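Local coordinates for protein Sqt1 (Chaetomium thermophilum, PDB 4ZOY) that probably captures a newly made ribosomal protein during translation, serving as its dedicated chaperone in ribosome biogenesis on an eight-bladed WD40 propeller scaffold, at residues K15-A20 against V472-V477; I30-G35 against G47-I52; V376-F381 against L458-G463; S91-T96 against E141-A146. All blocks are in the same frame, centred on the assembly; numbering follows the deposited sequence.

Contact 1: residues K15-A20 against V472-V477; sequences KDSVFA and VGDDAV
Ser-17 carries OG beside its backbone N and anti to the carbonyl carbon (chi1 -52°), and Asp-474 sets CG anti to its own N (chi1 -159°); chi2 then turns Asp-474 OD1 to 2.6 Å from Ser-17 OG. The hydroxyl donates to this oxygen from above the carboxylate plane. An alanine in place of Asp-474 would probably leave the Ser-17 hydroxyl without its acceptor and free to turn. Next to this bond, Val-18 N donates almost straight (169°) to Gly-473 O over 3.0 Å. Ala-476 N reaches the same oxygen from the opposite face of its plane, closing a type I turn. Ala-476 is suitably small, since its CB sits 3.4 Å from Asp-16 O. Further in, branched Val-18 and Val-472 cross at about a right angle, with their CG1 atoms 3.5 Å apart. The contact is a seam between neighbouring propeller blades: strand 18-23 opens one, and strand 468-473 belongs to the blade that N-terminal strand 9-11 completes. A water donates to both Asp-16 OD1 and Asp-474 O. With the OD1 atoms of Asp-16 and Asp-474 5.6 Å apart, the serine and water bonds probably help these like charges to coexist.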
loop_
_atom_site.group_PDB
_atom_site.type_symbol
_atom_site.label_atom_id
_atom_site.label_comp_id
_atom_site.label_asym_id
_atom_site.label_seq_id
_atom_site.Cartn_x
_atom_site.Cartn_y
_atom_site.Cartn_z
ATOM N N LYS A 15 -10.782 -12.306 -15.054
ATOM C CA LYS A 15 -12.035 -12.086 -15.771
ATOM C C LYS A 15 -12.658 -10.742 -15.435
ATOM O O LYS A 15 -13.475 -10.215 -16.189
ATOM C CB LYS A 15 -13.034 -13.203 -15.477
ATOM C CG LYS A 15 -12.556 -14.572 -15.924
ATOM C CD LYS A 15 -13.596 -15.641 -15.641
ATOM C CE LYS A 15 -13.132 -16.998 -16.133
ATOM N NZ LYS A 15 -14.141 -18.048 -15.829
ATOM N N ASP A 16 -12.278 -10.174 -14.295
ATOM C CA ASP A 16 -12.799 -8.874 -13.924
ATOM C C ASP A 16 -11.749 -8.147 -13.083
ATOM O O ASP A 16 -10.582 -8.532 -13.098
ATOM C CB ASP A 16 -14.133 -9.011 -13.169
ATOM C CG ASP A 16 -15.065 -7.841 -13.412
ATOM O OD1 ASP A 16 -14.624 -6.749 -13.839
ATOM O OD2 ASP A 16 -16.284 -7.995 -13.182
ATOM N N SER A 17 -12.184 -7.104 -12.381
ATOM C CA SER A 17 -11.309 -6.192 -11.639
ATOM C C SER A 17 -10.139 -6.863 -10.949
ATOM O O SER A 17 -10.310 -7.819 -10.196
ATOM C CB SER A 17 -12.113 -5.448 -10.578
ATOM O OG SER A 17 -13.261 -4.829 -11.131
ATOM N N VAL A 18 -8.946 -6.334 -11.203
ATOM C CA VAL A 18 -7.747 -6.798 -10.520
ATOM C C VAL A 18 -7.445 -5.800 -9.397
ATOM O O VAL A 18 -6.962 -4.693 -9.651
ATOM C CB VAL A 18 -6.542 -6.934 -11.478
ATOM C CG1 VAL A 18 -5.506 -7.857 -10.863
ATOM C CG2 VAL A 18 -6.987 -7.512 -12.838
ATOM N N PHE A 19 -7.767 -6.200 -8.165
ATOM C CA PHE A 19 -7.737 -5.293 -7.016
ATOM C C PHE A 19 -6.397 -5.216 -6.318
ATOM O O PHE A 19 -6.106 -4.216 -5.659
ATOM C CB PHE A 19 -8.771 -5.715 -5.966
ATOM C CG PHE A 19 -10.200 -5.529 -6.395
ATOM C CD1 PHE A 19 -10.679 -4.282 -6.742
ATOM C CD2 PHE A 19 -11.072 -6.602 -6.395
ATOM C CE1 PHE A 19 -12.010 -4.112 -7.114
ATOM C CE2 PHE A 19 -12.396 -6.437 -6.763
ATOM C CZ PHE A 19 -12.860 -5.194 -7.124
ATOM N N ALA A 20 -5.606 -6.279 -6.425
ATOM C CA ALA A 20 -4.432 -6.427 -5.571
ATOM C C ALA A 20 -3.210 -6.894 -6.324
ATOM O O ALA A 20 -3.315 -7.631 -7.324
ATOM C CB ALA A 20 -4.744 -7.400 -4.438
ATOM N N VAL A 472 -2.282 -3.136 -11.958
ATOM C CA VAL A 472 -3.526 -3.901 -11.944
ATOM C C VAL A 472 -4.675 -2.932 -12.196
ATOM O O VAL A 472 -4.732 -1.824 -11.639
ATOM C CB VAL A 472 -3.727 -4.687 -10.618
ATOM C CG1 VAL A 472 -2.692 -5.792 -10.494
ATOM C CG2 VAL A 472 -3.690 -3.762 -9.388
ATOM N N GLY A 473 -5.579 -3.325 -13.092
ATOM C CA GLY A 473 -6.650 -2.430 -13.497
ATOM C C GLY A 473 -8.071 -2.910 -13.236
ATOM O O GLY A 473 -8.354 -4.111 -13.152
ATOM N N ASP A 474 -8.985 -1.950 -13.152
ATOM C CA ASP A 474 -10.395 -2.283 -12.997
ATOM C C ASP A 474 -10.947 -2.829 -14.307
ATOM O O ASP A 474 -12.042 -3.403 -14.316
ATOM C CB ASP A 474 -11.199 -1.063 -12.558
ATOM C CG ASP A 474 -12.510 -1.440 -11.901
ATOM O OD1 ASP A 474 -12.514 -2.366 -11.068
ATOM O OD2 ASP A 474 -13.535 -0.797 -12.214
ATOM N N ASP A 475 -10.183 -2.639 -15.385
ATOM C CA ASP A 475 -10.510 -3.189 -16.706
ATOM C C ASP A 475 -10.029 -4.633 -16.884
ATOM O O ASP A 475 -9.985 -5.134 -18.008
ATOM C CB ASP A 475 -9.927 -2.289 -17.811
ATOM C CG ASP A 475 -8.445 -1.968 -17.625
ATOM O OD1 ASP A 475 -7.841 -2.362 -16.604
ATOM O OD2 ASP A 475 -7.884 -1.304 -18.522
ATOM N N ALA A 476 -9.647 -5.282 -15.781
ATOM C CA ALA A 476 -9.312 -6.714 -15.734
ATOM C C ALA A 476 -8.015 -7.050 -16.444
ATOM O O ALA A 476 -7.799 -8.199 -16.846
ATOM C CB ALA A 476 -10.469 -7.576 -16.314
ATOM N N VAL A 477 -7.139 -6.058 -16.577
ATOM C CA VAL A 477 -5.858 -6.272 -17.236
ATOM C C VAL A 477 -4.718 -5.903 -16.291
ATOM O O VAL A 477 -4.872 -5.043 -15.417
ATOM C CB VAL A 477 -5.743 -5.448 -18.535
ATOM C CG1 VAL A 477 -4.603 -5.970 -19.405
ATOM C CG2 VAL A 477 -7.054 -5.491 -19.317
HETATM O O HOH W 1 -13.948 -4.761 -15.774
#

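Contact 2: residues I30-G35 against G47-I52; sequences IVATGG and GYVLDI
Leu-50 N donates to Val-31 O over 2.7 Å, the shortest of four backbone bonds that pair the two strands. Together they form a beta hairpin, the two middle strands of a four-stranded WD40 propeller blade. Val-31 N returns the bond to Leu-50 O, and Thr-33 and Tyr-48 make the second hydrogen-bonded pair, each N 2.8 Å from the other's O. Between these pairs Ala-32 faces Val-49 with their CA atoms only 4.2 Å apart, a spacing that suits a small residue. Ile-30, Ala-32 and Val-49 share one face of the sheet, where Ile-30 CG2 meets Val-49 CG1 at 3.9 Å; Ile-30 and Ala-32 also pack on strand 92-97 of the next blade. Val-31, Thr-33 and Leu-50 line the other face. There Thr-33 OG1, placed between N and the carbonyl carbon (chi1 58°), is hydrogen-bonded to His-14 NE2, as in the His-Ser/Thr pairs of WD repeats. Gly-34 and Gly-47 form the next pair, their CA atoms 4.0 Å apart; a CB on Gly-47 would press against Thr-33 O. At the other end of the hairpin, Ile-52 CD1 folds back to 4.2 Å from Val-31 CB.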
loop_
_atom_site.group_PDB
_atom_site.type_symbol
_atom_site.label_atom_id
_atom_site.label_comp_id
_atom_site.label_asym_id
_atom_site.label_seq_id
_atom_site.Cartn_x
_atom_site.Cartn_y
_atom_site.Cartn_z
ATOM N N ILE A 30 8.995 -11.598 -9.838
ATOM C CA ILE A 30 7.931 -12.448 -9.339
ATOM C C ILE A 30 6.846 -11.578 -8.728
ATOM O O ILE A 30 7.059 -10.920 -7.711
ATOM C CB ILE A 30 8.451 -13.463 -8.310
ATOM C CG1 ILE A 30 9.533 -14.338 -8.949
ATOM C CG2 ILE A 30 7.308 -14.313 -7.764
ATOM C CD1 ILE A 30 10.073 -15.405 -8.032
ATOM N N VAL A 31 5.689 -11.568 -9.379
ATOM C CA VAL A 31 4.583 -10.698 -9.012
ATOM C C VAL A 31 3.286 -11.496 -8.951
ATOM O O VAL A 31 3.017 -12.308 -9.833
ATOM C CB VAL A 31 4.440 -9.543 -10.019
ATOM C CG1 VAL A 31 3.219 -8.715 -9.722
ATOM C CG2 VAL A 31 5.692 -8.675 -10.015
ATOM N N ALA A 32 2.500 -11.273 -7.900
ATOM C CA ALA A 32 1.189 -11.887 -7.749
ATOM C C ALA A 32 0.088 -10.855 -7.954
ATOM O O ALA A 32 0.199 -9.720 -7.492
ATOM C CB ALA A 32 1.057 -12.535 -6.378
ATOM N N THR A 33 -0.982 -11.252 -8.642
ATOM C CA THR A 33 -2.106 -10.361 -8.889
ATOM C C THR A 33 -3.394 -11.050 -8.474
ATOM O O THR A 33 -3.488 -12.265 -8.518
ATOM C CB THR A 33 -2.175 -9.922 -10.374
ATOM O OG1 THR A 33 -2.288 -11.077 -11.213
ATOM C CG2 THR A 33 -0.916 -9.161 -10.752
ATOM N N GLY A 34 -4.384 -10.280 -8.055
ATOM C CA GLY A 34 -5.580 -10.875 -7.493
ATOM C C GLY A 34 -6.797 -9.989 -7.661
ATOM O O GLY A 34 -6.723 -8.761 -7.573
ATOM N N GLY A 35 -7.948 -10.607 -7.896
ATOM C CA GLY A 35 -9.153 -9.813 -7.983
ATOM C C GLY A 35 -10.440 -10.599 -8.073
ATOM O O GLY A 35 -10.582 -11.686 -7.482
ATOM N N GLY A 47 -6.477 -15.428 -8.232
ATOM C CA GLY A 47 -5.170 -14.818 -8.244
ATOM C C GLY A 47 -4.227 -15.568 -9.156
ATOM O O GLY A 47 -4.465 -16.729 -9.509
ATOM N N TYR A 48 -3.146 -14.904 -9.533
ATOM C CA TYR A 48 -2.117 -15.498 -10.362
ATOM C C TYR A 48 -0.743 -15.069 -9.887
ATOM O O TYR A 48 -0.589 -13.988 -9.307
ATOM C CB TYR A 48 -2.296 -15.098 -11.826
ATOM C CG TYR A 48 -3.534 -15.654 -12.481
ATOM C CD1 TYR A 48 -3.541 -16.946 -12.998
ATOM C CD2 TYR A 48 -4.686 -14.890 -12.592
ATOM C CE1 TYR A 48 -4.676 -17.462 -13.606
ATOM C CE2 TYR A 48 -5.830 -15.396 -13.202
ATOM C CZ TYR A 48 -5.811 -16.683 -13.704
ATOM O OH TYR A 48 -6.937 -17.194 -14.311
ATOM N N VAL A 49 0.258 -15.907 -10.122
ATOM C CA VAL A 49 1.631 -15.470 -9.966
ATOM C C VAL A 49 2.262 -15.398 -11.343
ATOM O O VAL A 49 2.126 -16.324 -12.148
ATOM C CB VAL A 49 2.451 -16.399 -9.058
ATOM C CG1 VAL A 49 3.866 -15.851 -8.901
ATOM C CG2 VAL A 49 1.768 -16.540 -7.705
ATOM N N LEU A 50 2.942 -14.292 -11.613
ATOM C CA LEU A 50 3.551 -14.048 -12.909
ATOM C C LEU A 50 5.054 -13.937 -12.779
ATOM O O LEU A 50 5.561 -13.566 -11.718
ATOM C CB LEU A 50 3.000 -12.769 -13.530
ATOM C CG LEU A 50 1.482 -12.624 -13.568
ATOM C CD1 LEU A 50 1.083 -11.230 -13.982
ATOM C CD2 LEU A 50 0.875 -13.642 -14.525
ATOM N N ASP A 51 5.757 -14.268 -13.861
ATOM C CA ASP A 51 7.191 -14.040 -13.983
ATOM C C ASP A 51 7.418 -13.020 -15.091
ATOM O O ASP A 51 7.349 -13.348 -16.278
ATOM C CB ASP A 51 7.932 -15.347 -14.284
ATOM C CG ASP A 51 9.441 -15.191 -14.234
ATOM O OD1 ASP A 51 9.935 -14.048 -14.319
ATOM O OD2 ASP A 51 10.137 -16.220 -14.115
ATOM N N ILE A 52 7.700 -11.786 -14.692
ATOM C CA ILE A 52 7.746 -10.643 -15.597
ATOM C C ILE A 52 9.066 -10.618 -16.400
ATOM O O ILE A 52 9.206 -9.885 -17.380
ATOM C CB ILE A 52 7.507 -9.322 -14.779
ATOM C CG1 ILE A 52 6.012 -8.986 -14.731
ATOM C CG2 ILE A 52 8.240 -8.114 -15.343
ATOM C CD1 ILE A 52 5.151 -10.022 -14.089
#

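Contact 3: residues V376-F381 against L458-G463; sequences VVKVEF and LGFVQG
Lys-378 lays its extended chain over one face of the Phe-460 ring and packs tightly there, with CD 3.7 Å above the ring plane toward the rim. The two residues belong to the innermost strands of neighbouring propeller blades, which run side by side in the same sense, 18° apart, and are bridged here by side chains. Lysine suits its place twice over: its CD makes a CH-pi contact with the ring, while its ammonium stands 4.7 Å from the ring centroid, only 8° off the normal, a cation-pi contact. The same NZ donates to Phe-460 O over 2.8 Å. Phe-460 itself is buried, its ring also packed on Thr-396 and Cys-398 of strand 394-399.

Against this close packing, the other part is looser: polar side chains joined partly through water. Glu-380 and Gln-462 slide past each other in opposite directions, and Gln-462 NE2 donates to Glu-380 OE2 over 2.9 Å, meeting the anti side of the carboxylate. The same amide nitrogen reaches Glu-380 O at 3.2 Å, from far above the carbonyl plane. A hydrogen bond from Thr-396 OG1 to Gln-462 OE1 helps fix which end of the amide faces the glutamate. Glu-380 OE1 makes a salt bridge to Lys-378 NZ, weak as a hydrogen bond at 3.3 Å, and would probably temper the lysine's charge. One water accepts from Lys-378 NZ and Phe-460 N; another donates to Glu-380 OE2 over 2.7 Å and accepts from Gln-462 N. At the far end, Val-377 CG1 rests 3.4 Å from Leu-458 O.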
loop_
_atom_site.group_PDB
_atom_site.type_symbol
_atom_site.label_atom_id
_atom_site.label_comp_id
_atom_site.label_asym_id
_atom_site.label_seq_id
_atom_site.Cartn_x
_atom_site.Cartn_y
_atom_site.Cartn_z
ATOM N N VAL A 376 -6.802 9.852 -7.618
ATOM C CA VAL A 376 -5.445 9.361 -7.469
ATOM C C VAL A 376 -5.514 8.214 -6.479
ATOM O O VAL A 376 -5.860 8.406 -5.315
ATOM C CB VAL A 376 -4.482 10.441 -6.957
ATOM C CG1 VAL A 376 -3.055 9.900 -6.916
ATOM C CG2 VAL A 376 -4.544 11.677 -7.832
ATOM N N VAL A 377 -5.216 7.017 -6.954
ATOM C CA VAL A 377 -5.424 5.799 -6.191
ATOM C C VAL A 377 -4.228 5.466 -5.294
ATOM O O VAL A 377 -4.389 5.024 -4.142
ATOM C CB VAL A 377 -5.719 4.633 -7.151
ATOM C CG1 VAL A 377 -5.714 3.299 -6.424
ATOM C CG2 VAL A 377 -7.068 4.874 -7.860
ATOM N N LYS A 378 -3.027 5.669 -5.824
ATOM C CA LYS A 378 -1.811 5.322 -5.104
ATOM C C LYS A 378 -0.675 6.231 -5.490
ATOM O O LYS A 378 -0.499 6.540 -6.666
ATOM C CB LYS A 378 -1.430 3.863 -5.391
ATOM C CG LYS A 378 -0.137 3.417 -4.708
ATOM C CD LYS A 378 0.131 1.937 -4.941
ATOM C CE LYS A 378 1.507 1.535 -4.429
ATOM N NZ LYS A 378 1.650 0.052 -4.336
ATOM N N VAL A 379 0.098 6.650 -4.493
ATOM C CA VAL A 379 1.376 7.312 -4.717
ATOM C C VAL A 379 2.440 6.543 -3.951
ATOM O O VAL A 379 2.192 6.024 -2.847
ATOM C CB VAL A 379 1.373 8.795 -4.279
ATOM C CG1 VAL A 379 0.311 9.578 -5.027
ATOM C CG2 VAL A 379 1.181 8.950 -2.746
ATOM N N GLU A 380 3.630 6.453 -4.535
ATOM C CA GLU A 380 4.714 5.683 -3.910
ATOM C C GLU A 380 6.061 6.163 -4.413
ATOM O O GLU A 380 6.272 6.265 -5.630
ATOM C CB GLU A 380 4.550 4.186 -4.185
ATOM C CG GLU A 380 5.591 3.322 -3.471
ATOM C CD GLU A 380 5.496 1.871 -3.884
ATOM O OE1 GLU A 380 4.647 1.131 -3.328
ATOM O OE2 GLU A 380 6.266 1.467 -4.771
ATOM N N PHE A 381 6.974 6.468 -3.489
ATOM C CA PHE A 381 8.305 6.918 -3.880
ATOM C C PHE A 381 9.148 5.781 -4.406
ATOM O O PHE A 381 9.090 4.656 -3.900
ATOM C CB PHE A 381 9.025 7.573 -2.698
ATOM C CG PHE A 381 8.523 8.941 -2.381
ATOM C CD1 PHE A 381 9.076 10.053 -2.991
ATOM C CD2 PHE A 381 7.487 9.121 -1.473
ATOM C CE1 PHE A 381 8.607 11.337 -2.706
ATOM C CE2 PHE A 381 7.013 10.395 -1.186
ATOM C CZ PHE A 381 7.569 11.502 -1.800
ATOM N N LEU A 458 -5.836 0.404 -10.420
ATOM C CA LEU A 458 -6.156 0.157 -9.007
ATOM C C LEU A 458 -4.925 -0.066 -8.130
ATOM O O LEU A 458 -5.024 -0.013 -6.911
ATOM C CB LEU A 458 -7.096 -1.048 -8.881
ATOM C CG LEU A 458 -8.443 -0.888 -9.590
ATOM C CD1 LEU A 458 -9.278 -2.156 -9.456
ATOM C CD2 LEU A 458 -9.216 0.334 -9.075
ATOM N N GLY A 459 -3.773 -0.318 -8.739
ATOM C CA GLY A 459 -2.569 -0.542 -7.959
ATOM C C GLY A 459 -1.380 -0.754 -8.860
ATOM O O GLY A 459 -1.524 -0.883 -10.088
ATOM N N PHE A 460 -0.194 -0.767 -8.261
ATOM C CA PHE A 460 1.024 -1.087 -8.980
ATOM C C PHE A 460 2.132 -1.485 -8.015
ATOM O O PHE A 460 2.077 -1.193 -6.817
ATOM C CB PHE A 460 1.496 0.089 -9.860
ATOM C CG PHE A 460 1.906 1.312 -9.089
ATOM C CD1 PHE A 460 3.209 1.448 -8.633
ATOM C CD2 PHE A 460 0.999 2.324 -8.836
ATOM C CE1 PHE A 460 3.600 2.567 -7.908
ATOM C CE2 PHE A 460 1.377 3.448 -8.122
ATOM C CZ PHE A 460 2.683 3.566 -7.659
ATOM N N VAL A 461 3.122 -2.177 -8.557
ATOM C CA VAL A 461 4.416 -2.320 -7.900
ATOM C C VAL A 461 5.500 -1.847 -8.858
ATOM O O VAL A 461 5.301 -1.827 -10.075
ATOM C CB VAL A 461 4.693 -3.771 -7.470
ATOM C CG1 VAL A 461 3.706 -4.221 -6.387
ATOM C CG2 VAL A 461 4.642 -4.722 -8.677
ATOM N N GLN A 462 6.656 -1.468 -8.322
ATOM C CA GLN A 462 7.706 -0.903 -9.160
ATOM C C GLN A 462 9.104 -1.329 -8.728
ATOM O O GLN A 462 10.092 -0.733 -9.166
ATOM C CB GLN A 462 7.619 0.625 -9.173
ATOM C CG GLN A 462 7.793 1.284 -7.797
ATOM C CD GLN A 462 7.659 2.793 -7.846
ATOM O OE1 GLN A 462 7.871 3.422 -8.889
ATOM N NE2 GLN A 462 7.298 3.391 -6.715
ATOM N N GLY A 463 9.191 -2.348 -7.886
ATOM C CA GLY A 463 10.489 -2.869 -7.474
ATOM C C GLY A 463 11.292 -1.861 -6.682
ATOM O O GLY A 463 10.763 -0.872 -6.215
HETATM O O HOH W 2 -0.836 -1.188 -5.393
HETATM O O HOH W 3 6.433 -1.125 -5.473
#

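Contact 4: residues S91-T96 against E141-A146; sequences SINALT and EINWFA
Asn-93 ND2 donates to Ile-142 O over 3.0 Å in the one direct hydrogen bond between the segments. The bond is nearly straight (169°) and lies in the carbonyl plane on a lone pair, and Ile-142 O in turn lies almost in the amide plane of Asn-93. CG of Asn-93 is anti to the backbone N (chi1 -162°), which brings it to 3.8 Å from Ile-142 O. An alanine at Asn-93 would probably leave Ile-142 O without this donor and deprive two waters of a partner.

Water supplies the rest of the polar bridging. One molecule donates to both Asn-93 O and Asn-143 O, 2.7 Å from the former. A second accepts from Asn-93 ND2 at 2.8 Å and also donates to Asn-143 O, and a third links ND2, weakly, with Asn-143 OD1. The Asn-143 amide passes the connection on, its ND2 being hydrogen-bonded to Cys-193 O of the following blade.

Strands 92-96 and 142-146 run almost parallel, 8° apart, as the innermost strands of successive WD40 blades. A classic bulge, in which Asn-93 and Ala-94 both face Gly-108, lets these consecutive residues both point at the neighbouring blade.

The apolar contacts gather round the ring of Phe-145. Ala-94, small enough to admit a ring so close, sets CB over one face, 3.8 Å from the ring centroid, a CH-pi contact. The same methyl touches Ile-142 CG2 at 4.2 Å. Thr-96, crossing the phenylalanine obliquely, brings CG2 to 3.8 Å from Phe-145 CD2.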
loop_
_atom_site.group_PDB
_atom_site.type_symbol
_atom_site.label_atom_id
_atom_site.label_comp_id
_atom_site.label_asym_id
_atom_site.label_seq_id
_atom_site.Cartn_x
_atom_site.Cartn_y
_atom_site.Cartn_z
ATOM N N SER A 91 -13.973 -11.855 -4.121
ATOM C CA SER A 91 -12.795 -11.193 -4.699
ATOM C C SER A 91 -11.551 -11.237 -3.833
ATOM O O SER A 91 -11.628 -11.038 -2.628
ATOM C CB SER A 91 -13.114 -9.732 -4.992
ATOM O OG SER A 91 -14.289 -9.629 -5.778
ATOM N N ILE A 92 -10.403 -11.488 -4.449
ATOM C CA ILE A 92 -9.139 -11.259 -3.740
ATOM C C ILE A 92 -8.909 -9.755 -3.661
ATOM O O ILE A 92 -8.931 -9.067 -4.676
ATOM C CB ILE A 92 -7.946 -11.938 -4.411
ATOM C CG1 ILE A 92 -8.132 -13.463 -4.399
ATOM C CG2 ILE A 92 -6.650 -11.534 -3.690
ATOM C CD1 ILE A 92 -6.983 -14.254 -5.003
ATOM N N ASN A 93 -8.685 -9.256 -2.448
ATOM C CA ASN A 93 -8.608 -7.826 -2.194
ATOM C C ASN A 93 -7.231 -7.388 -1.693
ATOM O O ASN A 93 -6.912 -6.192 -1.679
ATOM C CB ASN A 93 -9.677 -7.438 -1.166
ATOM C CG ASN A 93 -9.967 -5.957 -1.161
ATOM O OD1 ASN A 93 -10.084 -5.331 -2.214
ATOM N ND2 ASN A 93 -10.088 -5.387 0.028
ATOM N N ALA A 94 -6.429 -8.364 -1.281
ATOM C CA ALA A 94 -5.123 -8.101 -0.700
ATOM C C ALA A 94 -4.173 -9.246 -1.017
ATOM O O ALA A 94 -4.590 -10.409 -1.022
ATOM C CB ALA A 94 -5.247 -7.910 0.807
ATOM N N LEU A 95 -2.919 -8.901 -1.299
ATOM C CA LEU A 95 -1.835 -9.859 -1.519
ATOM C C LEU A 95 -0.569 -9.353 -0.891
ATOM O O LEU A 95 -0.282 -8.155 -0.952
ATOM C CB LEU A 95 -1.562 -10.075 -3.004
ATOM C CG LEU A 95 -2.602 -10.877 -3.769
ATOM C CD1 LEU A 95 -2.412 -10.592 -5.255
ATOM C CD2 LEU A 95 -2.446 -12.362 -3.474
ATOM N N THR A 96 0.218 -10.256 -0.320
ATOM C CA THR A 96 1.555 -9.866 0.074
ATOM C C THR A 96 2.517 -11.049 0.076
ATOM O O THR A 96 2.139 -12.181 0.385
ATOM C CB THR A 96 1.548 -9.182 1.456
ATOM O OG1 THR A 96 2.817 -8.547 1.687
ATOM C CG2 THR A 96 1.275 -10.179 2.531
ATOM N N GLU A 141 -14.407 -9.849 5.967
ATOM C CA GLU A 141 -13.851 -9.130 4.811
ATOM C C GLU A 141 -12.492 -8.523 5.142
ATOM O O GLU A 141 -12.396 -7.695 6.041
ATOM C CB GLU A 141 -14.800 -8.016 4.349
ATOM C CG GLU A 141 -16.031 -8.491 3.583
ATOM C CD GLU A 141 -16.989 -7.362 3.238
ATOM O OE1 GLU A 141 -16.584 -6.179 3.291
ATOM O OE2 GLU A 141 -18.153 -7.664 2.898
ATOM N N ILE A 142 -11.458 -8.917 4.403
ATOM C CA ILE A 142 -10.119 -8.339 4.542
ATOM C C ILE A 142 -9.928 -7.116 3.647
ATOM O O ILE A 142 -10.095 -7.203 2.433
ATOM C CB ILE A 142 -9.050 -9.372 4.207
ATOM C CG1 ILE A 142 -9.069 -10.493 5.259
ATOM C CG2 ILE A 142 -7.672 -8.716 4.164
ATOM C CD1 ILE A 142 -8.303 -11.734 4.859
ATOM N N ASN A 143 -9.543 -5.991 4.245
ATOM C CA ASN A 143 -9.388 -4.737 3.509
ATOM C C ASN A 143 -7.965 -4.455 3.036
ATOM O O ASN A 143 -7.771 -3.801 2.006
ATOM C CB ASN A 143 -9.880 -3.564 4.359
ATOM C CG ASN A 143 -11.376 -3.560 4.500
ATOM O OD1 ASN A 143 -12.075 -4.155 3.681
ATOM N ND2 ASN A 143 -11.883 -2.887 5.527
ATOM N N TRP A 144 -6.972 -4.941 3.782
ATOM C CA TRP A 144 -5.578 -4.671 3.458
ATOM C C TRP A 144 -4.657 -5.624 4.205
ATOM O O TRP A 144 -5.035 -6.173 5.240
ATOM C CB TRP A 144 -5.198 -3.205 3.786
ATOM C CG TRP A 144 -5.453 -2.800 5.217
ATOM C CD1 TRP A 144 -6.565 -2.163 5.699
ATOM C CD2 TRP A 144 -4.604 -3.039 6.354
ATOM N NE1 TRP A 144 -6.449 -1.963 7.057
ATOM C CE2 TRP A 144 -5.262 -2.503 7.483
ATOM C CE3 TRP A 144 -3.346 -3.630 6.524
ATOM C CZ2 TRP A 144 -4.713 -2.565 8.763
ATOM C CZ3 TRP A 144 -2.801 -3.686 7.797
ATOM C CH2 TRP A 144 -3.485 -3.157 8.896
ATOM N N PHE A 145 -3.461 -5.803 3.649
ATOM C CA PHE A 145 -2.339 -6.504 4.280
ATOM C C PHE A 145 -1.173 -5.549 4.435
ATOM O O PHE A 145 -0.965 -4.689 3.582
ATOM C CB PHE A 145 -1.821 -7.664 3.431
ATOM C CG PHE A 145 -2.673 -8.895 3.433
ATOM C CD1 PHE A 145 -3.546 -9.181 4.462
ATOM C CD2 PHE A 145 -2.549 -9.799 2.391
ATOM C CE1 PHE A 145 -4.312 -10.353 4.434
ATOM C CE2 PHE A 145 -3.300 -10.955 2.367
ATOM C CZ PHE A 145 -4.168 -11.236 3.389
ATOM N N ALA A 146 -0.351 -5.757 5.459
ATOM C CA ALA A 146 0.934 -5.065 5.538
ATOM C C ALA A 146 1.948 -5.969 6.217
ATOM O O ALA A 146 1.739 -6.358 7.371
ATOM C CB ALA A 146 0.798 -3.744 6.301
HETATM O O HOH W 4 -5.927 -4.248 -0.095
HETATM O O HOH W 5 -9.879 -2.582 0.477
HETATM O O HOH W 6 -12.326 -3.366 0.698
#

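In the fold
Contact 2 lies within one blade and is buried, held by backbone pairing, whereas contacts 1, 3 and 4 join one blade to the next, chiefly by side chains in contacts 3 and 4, with a backbone bond too in contact 1. Contacts 3 and 4 link innermost strands nearer the propeller axis; contact 4 is buried and combines an uncharged amide and waters with aromatic packing, while partly buried contact 3 uses charged groups. Contact 1, likewise partly buried, lies farther from the centre. It shares the blade of strand 18-23 with contact 2, through Ala-20 and Gly-34, and the last blade with contact 3, through Val-472 and Leu-458. Contact 4 meets contact 2 at Gly-35 and Ile-92.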